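Local coordinates for protein BOLA1, chloroplastic (Arabidopsis thaliana, PDB 4PUG) that may act, alone or with a glutaredoxin, as a redox-regulated transcriptional regulator or a factor in Fe-S cluster biogenesis, its glutaredoxin heterodimers binding a labile, oxygen-sensitive iron-sulfur cluster, at residues V24-S29 against H47-I52. Residues are numbered along the deposited sequence; the frame is centred on the assembly and turned at random.
Sequences VIEDVS and HFNVKI
V24 with K51 and E26 with N49 each exchange two backbone hydrogen bonds, joining strands 24-27 and 47-52 antiparallel at 162°, their axes 4.8 Å apart at closest approach. On the same face as these pairs, N49 ND2 donates an almost straight bond to E26 OE1 (3.2 Å), arriving from above the carboxylate plane, while both methyls of V28 lie beside that amide nitrogen. On the face that carries I25, D27, F48 and V50, I25 CG2 touches F48 CD1 at 3.7 Å, and M10 of helix 6-18 meets both side chains. D27, with CG anti to the backbone N (chi1 -166°), brings its CB to 3.4 Å from F48 CE1; its carboxylate is turned 37° from the ring plane, OD1 over one face, offset toward the rim. OD1 also accepts from S29 N (2.9 Å), closing an Asx turn, and from S29 OG (2.8 Å). That hydroxyl in turn receives H47 N at 2.7 Å and the N of T46, and V28 N bonds H47 O, carrying the pairing past D27. An alanine in place of D27 would probably leave S29 N and OG without their shared acceptor and the hydroxyl freer to turn. The Asx turn follows edge strand 22-27, beside the central strand of the BolA-like domain's three-stranded mixed sheet.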
loop_
_atom_site.group_PDB
_atom_site.type_symbol
_atom_site.label_atom_id
_atom_site.label_comp_id
_atom_site.label_asym_id
_atom_site.label_seq_id
_atom_site.Cartn_x
_atom_site.Cartn_y
_atom_site.Cartn_z
ATOM N N VAL A 24 7.349 -2.102 -3.060
ATOM C CA VAL A 24 7.828 -1.153 -2.064
ATOM C C VAL A 24 6.663 -0.596 -1.254
ATOM O O VAL A 24 5.729 -0.017 -1.809
ATOM C CB VAL A 24 8.591 0.018 -2.712
ATOM C CG1 VAL A 24 9.211 0.901 -1.639
ATOM C CG2 VAL A 24 9.659 -0.504 -3.659
ATOM N N ILE A 25 6.722 -0.782 0.059
ATOM C CA ILE A 25 5.701 -0.250 0.950
ATOM C C ILE A 25 6.342 0.678 1.977
ATOM O O ILE A 25 6.889 0.231 2.987
ATOM C CB ILE A 25 4.911 -1.375 1.641
ATOM C CG1 ILE A 25 4.224 -2.249 0.591
ATOM C CG2 ILE A 25 3.891 -0.797 2.606
ATOM C CD1 ILE A 25 3.216 -3.208 1.156
ATOM N N GLU A 26 6.276 1.975 1.695
ATOM C CA GLU A 26 6.956 2.979 2.500
ATOM C C GLU A 26 5.998 3.700 3.439
ATOM O O GLU A 26 5.032 4.327 2.996
ATOM C CB GLU A 26 7.650 3.999 1.596
ATOM C CG GLU A 26 8.480 5.024 2.347
ATOM C CD GLU A 26 8.966 6.147 1.453
ATOM O OE1 GLU A 26 8.263 6.477 0.475
ATOM O OE2 GLU A 26 10.051 6.699 1.728
ATOM N N ASP A 27 6.281 3.603 4.735
ATOM C CA ASP A 27 5.527 4.310 5.761
ATOM C C ASP A 27 6.102 5.714 5.918
ATOM O O ASP A 27 7.261 5.877 6.299
ATOM C CB ASP A 27 5.616 3.554 7.092
ATOM C CG ASP A 27 4.595 4.033 8.117
ATOM O OD1 ASP A 27 4.119 5.180 8.007
ATOM O OD2 ASP A 27 4.273 3.258 9.041
ATOM N N VAL A 28 5.295 6.724 5.613
ATOM C CA VAL A 28 5.696 8.112 5.817
ATOM C C VAL A 28 4.742 8.827 6.772
ATOM O O VAL A 28 4.601 10.050 6.719
ATOM C CB VAL A 28 5.772 8.891 4.486
ATOM C CG1 VAL A 28 6.973 8.439 3.667
ATOM C CG2 VAL A 28 4.480 8.731 3.696
ATOM N N SER A 29 4.097 8.059 7.646
ATOM C CA SER A 29 3.126 8.606 8.592
ATOM C C SER A 29 3.754 9.614 9.559
ATOM O O SER A 29 3.085 10.537 10.013
ATOM C CB SER A 29 2.456 7.480 9.383
ATOM O OG SER A 29 1.776 6.577 8.533
ATOM N N HIS A 47 -0.158 6.881 6.655
ATOM C CA HIS A 47 0.284 7.343 5.340
ATOM C C HIS A 47 1.270 6.385 4.684
ATOM O O HIS A 47 2.322 6.078 5.248
ATOM C CB HIS A 47 0.919 8.730 5.435
ATOM C CG HIS A 47 -0.051 9.820 5.757
ATOM N ND1 HIS A 47 -0.697 9.912 6.970
ATOM C CD2 HIS A 47 -0.483 10.872 5.022
ATOM C CE1 HIS A 47 -1.488 10.969 6.969
ATOM N NE2 HIS A 47 -1.376 11.570 5.795
ATOM N N PHE A 48 0.939 5.930 3.478
ATOM C CA PHE A 48 1.808 4.996 2.765
ATOM C C PHE A 48 2.010 5.330 1.288
ATOM O O PHE A 48 1.078 5.733 0.589
ATOM C CB PHE A 48 1.293 3.560 2.907
ATOM C CG PHE A 48 1.625 2.925 4.232
ATOM C CD1 PHE A 48 2.829 2.263 4.413
ATOM C CD2 PHE A 48 0.733 2.987 5.290
ATOM C CE1 PHE A 48 3.139 1.674 5.626
ATOM C CE2 PHE A 48 1.038 2.402 6.509
ATOM C CZ PHE A 48 2.243 1.745 6.676
ATOM N N ASN A 49 3.250 5.160 0.837
ATOM C CA ASN A 49 3.579 5.186 -0.580
ATOM C C ASN A 49 3.855 3.762 -1.026
ATOM O O ASN A 49 4.732 3.096 -0.480
ATOM C CB ASN A 49 4.814 6.048 -0.840
ATOM C CG ASN A 49 4.588 7.512 -0.523
ATOM O OD1 ASN A 49 3.524 8.063 -0.802
ATOM N ND2 ASN A 49 5.594 8.152 0.063
ATOM N N VAL A 50 3.103 3.288 -2.010
ATOM C CA VAL A 50 3.230 1.910 -2.464
ATOM C C VAL A 50 3.577 1.843 -3.948
ATOM O O VAL A 50 2.871 2.401 -4.793
ATOM C CB VAL A 50 1.939 1.104 -2.207
ATOM C CG1 VAL A 50 2.108 -0.335 -2.664
ATOM C CG2 VAL A 50 1.567 1.152 -0.728
ATOM N N LYS A 51 4.677 1.166 -4.256
ATOM C CA LYS A 51 5.031 0.893 -5.639
ATOM C C LYS A 51 4.913 -0.600 -5.910
ATOM O O LYS A 51 5.518 -1.419 -5.217
ATOM C CB LYS A 51 6.440 1.388 -5.964
ATOM C CG LYS A 51 6.885 1.021 -7.373
ATOM C CD LYS A 51 8.236 1.615 -7.727
ATOM C CE LYS A 51 8.628 1.227 -9.146
ATOM N NZ LYS A 51 9.397 2.297 -9.841
ATOM N N ILE A 52 4.115 -0.949 -6.913
ATOM C CA ILE A 52 3.887 -2.341 -7.265
ATOM C C ILE A 52 4.220 -2.588 -8.733
ATOM O O ILE A 52 3.576 -2.039 -9.630
ATOM C CB ILE A 52 2.423 -2.754 -7.013
ATOM C CG1 ILE A 52 1.962 -2.283 -5.633
ATOM C CG2 ILE A 52 2.264 -4.259 -7.151
ATOM C CD1 ILE A 52 0.467 -2.394 -5.415
#